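Local coordinates for sugar ABC transporter, sugar-binding protein (PDB 2HQ0) that probably captures sugars, raffinose-type oligosaccharides being likely ligands, outside the cell and hands them to an ABC importer for uptake, at residues Thr5-Tyr10 with Lys34-Val39; Gln13-Thr18 with Pro43-Val48; Glu181-Leu186 with Val347-Tyr352; Val307-Tyr312 with Glu322-Ala327. All blocks are in the same frame, centred on the assembly; numbering follows the deposited sequence. Where two conformers were deposited one is given.

Interaction 1 of 4, residues Thr5-Tyr10 with Lys34-Val39; sequences TVTIEY and KIKVKV
V6, I8 and Y10 run alongside I35, V37 and V39 in parallel register, and a ladder of five hydrogen bonds joins them. The bonds alternate in the parallel manner: V6 N, I8 N and Y10 N give to the carbonyls of K34, K36 and K38, while K36 N and K38 N give to V6 O and I8 O. V6 N to K34 O measures 3.3 Å. At the far end, Y10 N to K38 O is only 2.8 Å. CA-H...O contacts, such as T7 CA to K36 O at 3.3 Å, lie beside them.

Apolar contact belongs to the face of V6, I8 and Y10. Helix 18-31 packs there on I35, V37 and V39, and helix 292-303 on V6, I8, I35 and V37. I8 and V37 point the same way, flank to flank. Y10 CB touches V37 CG1 at 4.0 Å. Y10 CG stands anti to its nitrogen (chi1 164°), which sets CD2 of the ring 4.0 Å from V39 CG1; the ring also meets W283.

On the other face polar chains dominate: T7 OG1 rests on K36 CB, and E9 turns to a salt bridge with R52. With helix 18-31 as the connection, the two strands form the beta-alpha-beta crossover that opens the periplasmic-binding-protein fold.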
loop_
_atom_site.group_PDB
_atom_site.type_symbol
_atom_site.label_atom_id
_atom_site.label_comp_id
_atom_site.label_asym_id
_atom_site.label_seq_id
_atom_site.Cartn_x
_atom_site.Cartn_y
_atom_site.Cartn_z
ATOM N N THR A 5 23.923 2.061 -30.330
ATOM C CA THR A 5 22.808 2.597 -29.526
ATOM C C THR A 5 21.678 1.577 -29.432
ATOM O O THR A 5 21.308 1.089 -30.452
ATOM C CB THR A 5 22.279 3.914 -30.074
ATOM O OG1 THR A 5 23.336 4.906 -30.141
ATOM C CG2 THR A 5 21.120 4.489 -29.231
ATOM N N VAL A 6 21.185 1.299 -28.229
ATOM C CA VAL A 6 19.999 0.473 -28.048
ATOM C C VAL A 6 18.966 1.159 -27.158
ATOM O O VAL A 6 19.311 1.912 -26.248
ATOM C CB VAL A 6 20.354 -0.899 -27.443
ATOM C CG1 VAL A 6 21.269 -1.671 -28.379
ATOM C CG2 VAL A 6 21.000 -0.724 -26.078
ATOM N N THR A 7 17.696 0.887 -27.437
ATOM C CA THR A 7 16.595 1.393 -26.657
ATOM C C THR A 7 16.029 0.224 -25.866
ATOM O O THR A 7 15.570 -0.869 -26.483
ATOM C CB THR A 7 15.527 2.043 -27.582
ATOM O OG1 THR A 7 16.083 3.223 -28.112
ATOM C CG2 THR A 7 14.168 2.369 -26.725
ATOM N N ILE A 8 15.725 0.533 -24.589
ATOM C CA ILE A 8 14.936 -0.332 -23.758
ATOM C C ILE A 8 13.707 0.443 -23.271
ATOM O O ILE A 8 13.758 1.667 -23.178
ATOM C CB ILE A 8 15.763 -0.881 -22.603
ATOM C CG1 ILE A 8 16.283 0.304 -21.728
ATOM C CG2 ILE A 8 16.831 -1.815 -23.145
ATOM C CD1 ILE A 8 16.876 -0.276 -20.377
ATOM N N GLU A 9 12.610 -0.274 -23.023
ATOM C CA GLU A 9 11.438 0.347 -22.445
ATOM C C GLU A 9 11.457 0.164 -20.956
ATOM O O GLU A 9 11.792 -0.898 -20.475
ATOM C CB GLU A 9 10.134 -0.283 -22.974
ATOM C CG GLU A 9 9.853 0.123 -24.404
ATOM C CD GLU A 9 8.673 -0.568 -24.957
ATOM O OE1 GLU A 9 8.269 -1.621 -24.391
ATOM O OE2 GLU A 9 8.145 -0.002 -25.973
ATOM N N TYR A 10 10.955 1.180 -20.251
ATOM C CA TYR A 10 10.620 1.086 -18.834
ATOM C C TYR A 10 9.107 1.309 -18.798
ATOM O O TYR A 10 8.625 2.413 -19.120
ATOM C CB TYR A 10 11.334 2.179 -17.986
ATOM C CG TYR A 10 10.678 2.306 -16.625
ATOM C CD1 TYR A 10 10.408 1.183 -15.863
ATOM C CD2 TYR A 10 10.207 3.488 -16.152
ATOM C CE1 TYR A 10 9.691 1.295 -14.678
ATOM C CE2 TYR A 10 9.518 3.630 -14.983
ATOM C CZ TYR A 10 9.258 2.528 -14.258
ATOM O OH TYR A 10 8.515 2.618 -13.091
ATOM N N LYS A 34 25.181 5.734 -24.883
ATOM C CA LYS A 34 24.711 4.691 -25.849
ATOM C C LYS A 34 23.405 3.915 -25.448
ATOM O O LYS A 34 23.016 2.871 -26.030
ATOM C CB LYS A 34 25.802 3.647 -26.042
ATOM C CG LYS A 34 27.085 4.169 -26.656
ATOM C CD LYS A 34 26.902 4.377 -28.131
ATOM C CE LYS A 34 28.253 4.629 -28.783
ATOM N NZ LYS A 34 28.017 4.393 -30.338
ATOM N N ILE A 35 22.773 4.364 -24.391
ATOM C CA ILE A 35 21.514 3.729 -23.996
ATOM C C ILE A 35 20.450 4.760 -23.931
ATOM O O ILE A 35 20.674 5.855 -23.350
ATOM C CB ILE A 35 21.619 3.054 -22.599
ATOM C CG1 ILE A 35 22.820 2.138 -22.497
ATOM C CG2 ILE A 35 20.361 2.184 -22.248
ATOM C CD1 ILE A 35 23.040 1.616 -21.104
ATOM N N LYS A 36 19.282 4.411 -24.508
ATOM C CA LYS A 36 18.087 5.223 -24.441
ATOM C C LYS A 36 17.016 4.438 -23.747
ATOM O O LYS A 36 16.824 3.205 -23.936
ATOM C CB LYS A 36 17.588 5.593 -25.814
ATOM C CG LYS A 36 18.554 6.427 -26.646
ATOM C CD LYS A 36 18.975 7.728 -25.912
ATOM C CE LYS A 36 19.727 8.668 -26.824
ATOM N NZ LYS A 36 20.603 9.603 -26.013
ATOM N N VAL A 37 16.403 5.127 -22.823
ATOM C CA VAL A 37 15.333 4.498 -22.035
ATOM C C VAL A 37 13.978 5.165 -22.349
ATOM O O VAL A 37 13.901 6.331 -22.130
ATOM C CB VAL A 37 15.667 4.497 -20.527
ATOM C CG1 VAL A 37 14.574 3.728 -19.797
ATOM C CG2 VAL A 37 17.094 3.933 -20.245
ATOM N N LYS A 38 12.981 4.448 -22.885
ATOM C CA LYS A 38 11.646 5.006 -23.142
ATOM C C LYS A 38 10.767 4.709 -21.942
ATOM O O LYS A 38 10.516 3.506 -21.677
ATOM C CB LYS A 38 11.073 4.333 -24.377
ATOM C CG LYS A 38 9.639 4.661 -24.635
ATOM C CD LYS A 38 9.538 6.088 -25.010
ATOM C CE LYS A 38 10.344 6.425 -26.198
ATOM N NZ LYS A 38 9.849 7.727 -26.861
ATOM N N VAL A 39 10.306 5.769 -21.252
ATOM C CA VAL A 39 9.390 5.657 -20.108
ATOM C C VAL A 39 7.971 5.624 -20.655
ATOM O O VAL A 39 7.487 6.637 -21.260
ATOM C CB VAL A 39 9.520 6.820 -19.090
ATOM C CG1 VAL A 39 8.485 6.673 -17.877
ATOM C CG2 VAL A 39 10.955 6.886 -18.534
HETATM O O HOH W 1 25.278 4.492 -32.384
#

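Interaction 2 of 4, residues Gln13-Thr18 with Pro43-Val48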
loop_
_atom_site.group_PDB
_atom_site.type_symbol
_atom_site.label_atom_id
_atom_site.label_comp_id
_atom_site.label_asym_id
_atom_site.label_seq_id
_atom_site.Cartn_x
_atom_site.Cartn_y
_atom_site.Cartn_z
ATOM N N GLN A 13 4.090 2.242 -13.982
ATOM C CA GLN A 13 2.725 2.359 -13.459
ATOM C C GLN A 13 2.511 3.464 -12.455
ATOM O O GLN A 13 1.387 3.714 -12.011
ATOM C CB GLN A 13 2.241 1.013 -12.897
ATOM C CG GLN A 13 2.126 -0.033 -13.964
ATOM C CD GLN A 13 1.264 -1.216 -13.497
ATOM O OE1 GLN A 13 0.052 -1.077 -13.306
ATOM N NE2 GLN A 13 1.892 -2.389 -13.248
ATOM N N LYS A 14 3.611 4.164 -12.111
ATOM C CA LYS A 14 3.546 5.317 -11.131
ATOM C C LYS A 14 3.347 6.608 -11.902
ATOM O O LYS A 14 4.248 7.361 -12.093
ATOM C CB LYS A 14 4.810 5.434 -10.274
ATOM C CG LYS A 14 4.560 6.322 -9.029
ATOM C CD LYS A 14 3.652 5.723 -8.064
ATOM C CE LYS A 14 3.389 6.691 -6.916
ATOM N NZ LYS A 14 2.504 6.062 -5.807
ATOM N N LYS A 15 2.137 6.850 -12.358
ATOM C CA LYS A 15 1.971 8.036 -13.250
ATOM C C LYS A 15 2.268 9.353 -12.556
ATOM O O LYS A 15 2.728 10.304 -13.173
ATOM C CB LYS A 15 0.571 8.099 -13.729
ATOM C CG LYS A 15 0.227 7.102 -14.675
ATOM C CD LYS A 15 -1.105 7.339 -15.285
ATOM C CE LYS A 15 -1.616 6.013 -15.814
ATOM N NZ LYS A 15 -0.799 5.169 -16.662
ATOM N N GLU A 16 2.006 9.389 -11.258
ATOM C CA GLU A 16 2.207 10.573 -10.462
ATOM C C GLU A 16 3.643 11.013 -10.422
ATOM O O GLU A 16 3.936 12.198 -10.181
ATOM C CB GLU A 16 1.735 10.272 -9.067
ATOM C CG GLU A 16 0.181 9.899 -9.018
ATOM C CD GLU A 16 -0.183 8.357 -9.125
ATOM O OE1 GLU A 16 0.662 7.422 -9.442
ATOM O OE2 GLU A 16 -1.424 8.082 -8.964
ATOM N N MET A 17 4.532 10.076 -10.706
ATOM C CA MET A 17 5.970 10.343 -10.627
ATOM C C MET A 17 6.639 10.403 -11.966
ATOM O O MET A 17 7.847 10.409 -12.059
ATOM C CB MET A 17 6.615 9.288 -9.705
ATOM C CG MET A 17 6.318 9.451 -8.231
ATOM S SD MET A 17 6.933 11.084 -7.609
ATOM C CE MET A 17 8.779 10.828 -7.607
ATOM N N THR A 18 5.878 10.522 -13.035
ATOM C CA THR A 18 6.475 10.543 -14.371
ATOM C C THR A 18 7.544 11.599 -14.554
ATOM O O THR A 18 8.592 11.361 -15.204
ATOM C CB THR A 18 5.373 10.791 -15.415
ATOM O OG1 THR A 18 4.542 9.639 -15.505
ATOM C CG2 THR A 18 5.943 11.111 -16.784
ATOM N N PRO A 43 -2.812 4.605 -20.487
ATOM C CA PRO A 43 -3.989 4.391 -19.675
ATOM C C PRO A 43 -4.233 2.941 -19.452
ATOM O O PRO A 43 -3.841 2.142 -20.304
ATOM C CB PRO A 43 -5.132 5.009 -20.480
ATOM C CG PRO A 43 -4.478 5.965 -21.453
ATOM C CD PRO A 43 -3.069 5.480 -21.631
ATOM N N ASN A 44 -4.851 2.596 -18.337
ATOM C CA ASN A 44 -5.182 1.213 -18.093
ATOM C C ASN A 44 -3.953 0.374 -18.172
ATOM O O ASN A 44 -3.964 -0.729 -18.739
ATOM C CB ASN A 44 -6.238 0.763 -19.104
ATOM C CG ASN A 44 -7.496 1.636 -19.073
ATOM O OD1 ASN A 44 -7.988 1.984 -17.990
ATOM N ND2 ASN A 44 -8.010 2.007 -20.267
ATOM N N ALA A 45 -2.911 0.853 -17.533
ATOM C CA ALA A 45 -1.608 0.190 -17.656
ATOM C C ALA A 45 -1.591 -1.261 -17.215
ATOM O O ALA A 45 -0.836 -2.024 -17.784
ATOM C CB ALA A 45 -0.557 0.982 -16.929
ATOM N N GLY A 46 -2.250 -1.608 -16.129
ATOM C CA GLY A 46 -2.326 -3.004 -15.686
ATOM C C GLY A 46 -2.868 -3.956 -16.724
ATOM O O GLY A 46 -2.320 -5.047 -16.953
ATOM N N GLU A 47 -3.984 -3.565 -17.341
ATOM C CA GLU A 47 -4.572 -4.370 -18.355
ATOM C C GLU A 47 -3.718 -4.431 -19.639
ATOM O O GLU A 47 -3.587 -5.473 -20.287
ATOM C CB GLU A 47 -5.995 -3.916 -18.654
ATOM C CG GLU A 47 -6.973 -4.243 -17.499
ATOM C CD GLU A 47 -7.052 -5.801 -17.100
ATOM O OE1 GLU A 47 -7.376 -6.680 -17.944
ATOM O OE2 GLU A 47 -6.821 -6.174 -15.904
ATOM N N VAL A 48 -3.143 -3.301 -20.017
ATOM C CA VAL A 48 -2.208 -3.260 -21.172
ATOM C C VAL A 48 -1.002 -4.222 -20.933
ATOM O O VAL A 48 -0.607 -5.018 -21.801
ATOM C CB VAL A 48 -1.748 -1.818 -21.480
ATOM C CG1 VAL A 48 -0.612 -1.725 -22.518
ATOM C CG2 VAL A 48 -2.986 -1.003 -22.007
HETATM O O HOH W 2 -3.217 3.091 -15.611
#
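Q13 meets A45 and G46 at the first turn of helix 45-55, and its side chain does so with two different parts. Its CG lies 4.1 Å from CB of A45, a plain apolar touch. Beyond CG the chain is extended (chi2 -163°), and this reach brings OE1 near the backbone of G46, 3.7 Å from G46 N and 3.9 Å from G46 CA. The other end of the amide is committed elsewhere, since Q13 NE2 donates to the carbonyl of N63.

A45, buried and following the N-cap residue N44, presents its methyl group to both partners from the loop. K15 comes in roughly at right angles to Q13, its NZ 4.2 Å from A45 CB. That ammonium group hydrogen-bonds to the carbonyl of V42, just ahead of P43. Water 2 links the segments further: it accepts from A45 N at 3.0 Å, and from K15 NZ in a weak bond. The water thus serves an amide in the first turn of the helix.

Direct contact is therefore slight. The segments meet through light van der Waals touches and one bridging water, while the polar ends of Q13 and K15 are held by carbonyls outside the pair, those of N63 and V42.

Interaction 3 of 4, residues Glu181-Leu186 with Val347-Tyr352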
loop_
_atom_site.group_PDB
_atom_site.type_symbol
_atom_site.label_atom_id
_atom_site.label_comp_id
_atom_site.label_asym_id
_atom_site.label_seq_id
_atom_site.Cartn_x
_atom_site.Cartn_y
_atom_site.Cartn_z
ATOM N N GLU A 181 -1.393 -15.080 10.216
ATOM C CA GLU A 181 -2.449 -15.474 11.088
ATOM C C GLU A 181 -3.828 -14.979 10.599
ATOM O O GLU A 181 -4.771 -15.719 10.693
ATOM C CB GLU A 181 -2.140 -15.004 12.495
ATOM C CG GLU A 181 -0.924 -15.638 13.116
ATOM C CD GLU A 181 0.408 -14.843 12.890
ATOM O OE1 GLU A 181 0.545 -13.982 11.930
ATOM O OE2 GLU A 181 1.369 -15.166 13.604
ATOM N N ALA A 182 -3.856 -13.774 10.044
ATOM C CA ALA A 182 -5.115 -13.265 9.545
ATOM C C ALA A 182 -5.549 -14.073 8.312
ATOM O O ALA A 182 -6.719 -14.528 8.207
ATOM C CB ALA A 182 -4.975 -11.814 9.155
ATOM N N ASN A 183 -4.610 -14.353 7.430
ATOM C CA ASN A 183 -4.938 -15.173 6.299
ATOM C C ASN A 183 -5.231 -16.603 6.693
ATOM O O ASN A 183 -6.029 -17.299 6.060
ATOM C CB ASN A 183 -3.960 -15.146 5.154
ATOM C CG ASN A 183 -4.239 -14.113 4.106
ATOM O OD1 ASN A 183 -5.393 -13.691 4.004
ATOM N ND2 ASN A 183 -3.273 -13.805 3.290
ATOM N N GLN A 184 -4.629 -17.087 7.771
ATOM C CA GLN A 184 -5.063 -18.405 8.270
ATOM C C GLN A 184 -6.564 -18.476 8.595
ATOM O O GLN A 184 -7.344 -19.365 8.299
ATOM C CB GLN A 184 -4.255 -18.878 9.493
ATOM C CG GLN A 184 -4.504 -20.310 9.875
ATOM C CD GLN A 184 -4.089 -21.312 8.764
ATOM O OE1 GLN A 184 -3.036 -21.144 8.160
ATOM N NE2 GLN A 184 -4.940 -22.334 8.497
ATOM N N TYR A 185 -7.006 -17.449 9.351
ATOM C CA TYR A 185 -8.365 -17.387 9.740
ATOM C C TYR A 185 -9.280 -17.191 8.589
ATOM O O TYR A 185 -10.335 -17.838 8.600
ATOM C CB TYR A 185 -8.584 -16.211 10.755
ATOM C CG TYR A 185 -9.969 -16.092 11.253
ATOM C CD1 TYR A 185 -10.495 -16.937 12.220
ATOM C CD2 TYR A 185 -10.788 -15.083 10.765
ATOM C CE1 TYR A 185 -11.773 -16.825 12.694
ATOM C CE2 TYR A 185 -12.088 -15.028 11.165
ATOM C CZ TYR A 185 -12.612 -15.887 12.092
ATOM O OH TYR A 185 -13.903 -15.775 12.492
ATOM N N LEU A 186 -8.939 -16.337 7.617
ATOM C CA LEU A 186 -9.888 -15.991 6.565
ATOM C C LEU A 186 -9.797 -16.955 5.377
ATOM O O LEU A 186 -10.799 -17.503 4.908
ATOM C CB LEU A 186 -9.560 -14.572 6.069
ATOM C CG LEU A 186 -9.803 -13.416 7.044
ATOM C CD1 LEU A 186 -9.185 -12.104 6.495
ATOM C CD2 LEU A 186 -11.316 -13.385 7.430
ATOM N N VAL A 347 2.627 -7.576 4.283
ATOM C CA VAL A 347 2.241 -7.467 2.927
ATOM C C VAL A 347 0.717 -7.636 2.806
ATOM O O VAL A 347 0.092 -8.411 3.489
ATOM C CB VAL A 347 2.967 -8.505 2.054
ATOM C CG1 VAL A 347 2.472 -8.487 0.582
ATOM C CG2 VAL A 347 4.505 -8.307 2.129
ATOM N N TRP A 348 0.097 -6.815 1.953
ATOM C CA TRP A 348 -1.332 -6.960 1.688
ATOM C C TRP A 348 -1.755 -8.379 1.615
ATOM O O TRP A 348 -1.180 -9.222 0.952
ATOM C CB TRP A 348 -1.631 -6.305 0.339
ATOM C CG TRP A 348 -1.584 -4.837 0.263
ATOM C CD1 TRP A 348 -0.726 -4.095 -0.420
ATOM C CD2 TRP A 348 -2.467 -3.929 0.899
ATOM N NE1 TRP A 348 -0.950 -2.746 -0.240
ATOM C CE2 TRP A 348 -2.026 -2.631 0.605
ATOM C CE3 TRP A 348 -3.587 -4.088 1.676
ATOM C CZ2 TRP A 348 -2.740 -1.494 1.039
ATOM C CZ3 TRP A 348 -4.313 -3.006 2.092
ATOM C CH2 TRP A 348 -3.846 -1.741 1.807
ATOM N N LEU A 349 -2.866 -8.639 2.326
ATOM C CA LEU A 349 -3.384 -10.032 2.452
ATOM C C LEU A 349 -3.730 -10.619 1.099
ATOM O O LEU A 349 -3.726 -11.824 0.915
ATOM C CB LEU A 349 -4.513 -10.177 3.452
ATOM C CG LEU A 349 -4.192 -9.739 4.901
ATOM C CD1 LEU A 349 -5.414 -9.869 5.733
ATOM C CD2 LEU A 349 -2.994 -10.587 5.432
ATOM N N GLN A 350 -4.182 -9.710 0.170
ATOM C CA GLN A 350 -4.629 -10.227 -1.148
ATOM C C GLN A 350 -3.560 -10.769 -2.017
ATOM O O GLN A 350 -3.861 -11.341 -3.074
ATOM C CB GLN A 350 -5.476 -9.216 -1.873
ATOM C CG GLN A 350 -4.770 -7.987 -2.402
ATOM C CD GLN A 350 -4.656 -6.822 -1.443
ATOM O OE1 GLN A 350 -4.925 -7.002 -0.269
ATOM N NE2 GLN A 350 -4.218 -5.622 -1.927
ATOM N N GLN A 351 -2.297 -10.709 -1.531
ATOM C CA GLN A 351 -1.262 -11.490 -2.134
ATOM C C GLN A 351 -1.691 -12.939 -2.344
ATOM O O GLN A 351 -1.173 -13.617 -3.255
ATOM C CB GLN A 351 0.012 -11.367 -1.299
ATOM C CG GLN A 351 1.235 -12.086 -1.863
ATOM C CD GLN A 351 2.468 -11.918 -1.015
ATOM O OE1 GLN A 351 2.354 -11.725 0.219
ATOM N NE2 GLN A 351 3.644 -11.881 -1.685
ATOM N N TYR A 352 -2.466 -13.411 -1.388
ATOM C CA TYR A 352 -2.845 -14.811 -1.366
ATOM C C TYR A 352 -4.356 -14.972 -1.566
ATOM O O TYR A 352 -4.935 -15.988 -1.239
ATOM C CB TYR A 352 -2.397 -15.477 -0.086
ATOM C CG TYR A 352 -0.905 -15.540 0.025
ATOM C CD1 TYR A 352 -0.159 -16.357 -0.794
ATOM C CD2 TYR A 352 -0.211 -14.682 0.866
ATOM C CE1 TYR A 352 1.193 -16.344 -0.759
ATOM C CE2 TYR A 352 1.137 -14.673 0.886
ATOM C CZ TYR A 352 1.835 -15.550 0.089
ATOM O OH TYR A 352 3.220 -15.614 0.125
#
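N183 and L349 reach past one another from opposing backbones, the amide of one running along the side chain of the other. ND2 of N183 donates to L349 O over 3.1 Å in an almost straight bond (177°). The oxygen is approached on a lone pair, in the carbonyl plane, and it lies in the plane of the asparagine amide as well. The same carbonyl accepts from Y352 N, the bond that closes the short 3-10 turn 349-351, so that two donors grip one oxygen. ND2 also sits at the edge of the Y352 ring, near its plane, 3.9 Å from Y352 CB.

Apolar contact completes this shell: CD1 of L349 lies 4.0 Å from CB of A182 and more loosely near CD1 of L186. A turn of helix 179-186 is thereby joined to the segment that follows strand 345-347, a link between parts of the solute-binding fold that are far apart in sequence.

Further out, the other end of the N183 amide is held by W353, whose NE1 donates to OD1; with both ends engaged, the rotation of the group is fixed. L349 N in turn gives to OE1 of Q169, on helix 165-176, and Y352 O accepts from R187 NE.

Interaction 4 of 4, residues Val307-Tyr312 with Glu322-Ala327; sequences VMQKYY and EGVKQA
Y312 turns one ring face to Q326, whose CG lies 3.8 Å from the ring centroid and 29° off the normal, a CH-pi contact. The two side chains cross at about a right angle. Standing anti to the backbone N (chi1 176°), the ring projects from helix 305-315 towards the loop, where its hydroxyl accepts from A327 N at 2.9 Å, near the ring plane. Water 4 joins the same OH to OE1 of Q326, an oxygen that also accepts from T319 N.

One helical turn earlier, Q309 pairs its amide with the backbone of K325. OE1 takes K325 N at 2.8 Å on a lone pair, while NE2 gives to K325 O at 3.0 Å. NE2 has a second acceptor in D313, and water 3 donates both to Q309 OE1 and to the carbonyl of G323.

V324 supplies the apolar contact beside these bonds: its CG2 meets CG of M308 at 3.7 Å, and its CG1 lies 4.1 Å from CD2 of Y312. An irregular segment has thus returned to helix 305-315 and runs beside it in the same sense, tied there by the two-bond pairing of a glutamine side-chain amide with both backbone polar groups, N-H and C=O, of a single residue.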
loop_
_atom_site.group_PDB
_atom_site.type_symbol
_atom_site.label_atom_id
_atom_site.label_comp_id
_atom_site.label_asym_id
_atom_site.label_seq_id
_atom_site.Cartn_x
_atom_site.Cartn_y
_atom_site.Cartn_z
ATOM N N VAL A 307 20.265 8.477 -6.425
ATOM C CA VAL A 307 19.239 8.427 -7.476
ATOM C C VAL A 307 17.891 8.154 -6.824
ATOM O O VAL A 307 16.890 8.884 -7.048
ATOM C CB VAL A 307 19.546 7.359 -8.563
ATOM C CG1 VAL A 307 18.380 7.321 -9.570
ATOM C CG2 VAL A 307 20.879 7.640 -9.263
ATOM N N MET A 308 17.817 7.129 -5.954
ATOM C CA MET A 308 16.597 6.916 -5.236
ATOM C C MET A 308 16.196 8.135 -4.355
ATOM O O MET A 308 15.021 8.358 -4.122
ATOM C CB MET A 308 16.753 5.667 -4.333
ATOM C CG MET A 308 15.576 5.253 -3.556
ATOM S SD MET A 308 14.276 4.678 -4.697
ATOM C CE MET A 308 12.911 5.435 -3.997
ATOM N N GLN A 309 17.189 8.919 -3.883
ATOM C CA GLN A 309 16.895 10.064 -3.047
ATOM C C GLN A 309 16.089 11.053 -3.859
ATOM O O GLN A 309 15.194 11.708 -3.291
ATOM C CB GLN A 309 18.174 10.766 -2.616
ATOM C CG GLN A 309 17.975 11.876 -1.578
ATOM C CD GLN A 309 17.772 11.315 -0.217
ATOM O OE1 GLN A 309 18.591 10.533 0.257
ATOM N NE2 GLN A 309 16.658 11.677 0.427
ATOM N N LYS A 310 16.367 11.150 -5.162
ATOM C CA LYS A 310 15.612 12.090 -6.013
ATOM C C LYS A 310 14.149 11.722 -6.060
ATOM O O LYS A 310 13.251 12.565 -5.950
ATOM C CB LYS A 310 16.149 12.136 -7.455
ATOM C CG LYS A 310 17.437 12.896 -7.642
ATOM C CD LYS A 310 17.637 13.270 -9.119
ATOM C CE LYS A 310 19.030 13.834 -9.424
ATOM N NZ LYS A 310 19.522 14.973 -8.597
ATOM N N TYR A 311 13.886 10.451 -6.193
ATOM C CA TYR A 311 12.516 9.985 -6.207
ATOM C C TYR A 311 11.860 10.135 -4.863
ATOM O O TYR A 311 10.769 10.636 -4.771
ATOM C CB TYR A 311 12.479 8.531 -6.666
ATOM C CG TYR A 311 11.094 7.923 -6.805
ATOM C CD1 TYR A 311 10.553 7.791 -8.027
ATOM C CD2 TYR A 311 10.409 7.413 -5.733
ATOM C CE1 TYR A 311 9.308 7.237 -8.204
ATOM C CE2 TYR A 311 9.196 6.861 -5.854
ATOM C CZ TYR A 311 8.596 6.817 -7.081
ATOM O OH TYR A 311 7.343 6.169 -7.109
ATOM N N TYR A 312 12.526 9.679 -3.804
ATOM C CA TYR A 312 11.957 9.695 -2.468
ATOM C C TYR A 312 11.595 11.107 -2.046
ATOM O O TYR A 312 10.566 11.341 -1.422
ATOM C CB TYR A 312 13.013 9.149 -1.525
ATOM C CG TYR A 312 12.581 9.196 -0.097
ATOM C CD1 TYR A 312 11.647 8.311 0.412
ATOM C CD2 TYR A 312 13.055 10.169 0.732
ATOM C CE1 TYR A 312 11.210 8.369 1.733
ATOM C CE2 TYR A 312 12.623 10.254 2.041
ATOM C CZ TYR A 312 11.697 9.349 2.565
ATOM O OH TYR A 312 11.272 9.387 3.898
ATOM N N GLU A 322 19.101 1.173 0.671
ATOM C CA GLU A 322 20.196 1.599 1.590
ATOM C C GLU A 322 20.671 2.985 1.287
ATOM O O GLU A 322 20.853 3.319 0.119
ATOM C CB GLU A 322 21.331 0.683 1.395
ATOM C CG GLU A 322 21.298 -0.520 2.205
ATOM C CD GLU A 322 22.583 -1.400 2.021
ATOM O OE1 GLU A 322 23.490 -1.200 1.131
ATOM O OE2 GLU A 322 22.631 -2.397 2.733
ATOM N N GLY A 323 20.987 3.790 2.295
ATOM C CA GLY A 323 21.705 5.012 2.007
ATOM C C GLY A 323 20.885 6.234 1.733
ATOM O O GLY A 323 21.386 7.338 1.531
ATOM N N VAL A 324 19.564 6.038 1.626
ATOM C CA VAL A 324 18.626 7.169 1.367
ATOM C C VAL A 324 18.314 7.808 2.702
ATOM O O VAL A 324 18.053 7.121 3.700
ATOM C CB VAL A 324 17.352 6.674 0.686
ATOM C CG1 VAL A 324 16.353 7.793 0.563
ATOM C CG2 VAL A 324 17.716 6.070 -0.662
ATOM N N LYS A 325 18.374 9.139 2.718
ATOM C CA LYS A 325 18.019 9.908 3.888
ATOM C C LYS A 325 16.494 10.034 3.944
ATOM O O LYS A 325 15.919 10.782 3.204
ATOM C CB LYS A 325 18.673 11.292 3.803
ATOM C CG LYS A 325 18.545 12.144 5.069
ATOM C CD LYS A 325 19.364 13.439 4.938
ATOM C CE LYS A 325 18.573 14.537 4.236
ATOM N NZ LYS A 325 19.334 15.803 3.974
ATOM N N GLN A 326 15.849 9.337 4.845
ATOM C CA GLN A 326 14.399 9.471 4.923
ATOM C C GLN A 326 14.025 10.606 5.869
ATOM O O GLN A 326 14.849 11.131 6.657
ATOM C CB GLN A 326 13.746 8.095 5.178
ATOM C CG GLN A 326 13.941 7.216 3.892
ATOM C CD GLN A 326 13.502 5.742 4.020
ATOM O OE1 GLN A 326 12.202 5.297 4.032
ATOM N NE2 GLN A 326 14.613 4.904 4.010
ATOM N N ALA A 327 12.762 10.958 5.798
ATOM C CA ALA A 327 12.231 12.149 6.378
ATOM C C ALA A 327 12.228 11.906 7.867
ATOM O O ALA A 327 12.065 10.787 8.363
ATOM C CB ALA A 327 10.800 12.389 5.879
HETATM O O HOH W 3 21.212 9.888 0.178
HETATM O O HOH W 4 10.358 7.077 4.954
#

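In the fold
Interactions 1 and 2 follow each other along the chain: strand 6-11 runs into the loop of 13-18, and strand 35-40 into helix 45-55, so their segments alternate although their centres lie 18 Å apart. Interaction 2 also meets interaction 4 directly, K14 CG lying 3.4 Å from Y311 OH and M17 CE 3.5 Å from Y311 O; thus the loop that faces helix 45-55 also packs on helix 305-315. Interaction 3 stands apart, its nearest atoms about 11 Å from interaction 2 and about 14 Å from interaction 4, on the opposite side of the chain's centre from the latter. No sugar is bound; a sodium ion lies about 7 Å from the V6 side chain of interaction 1.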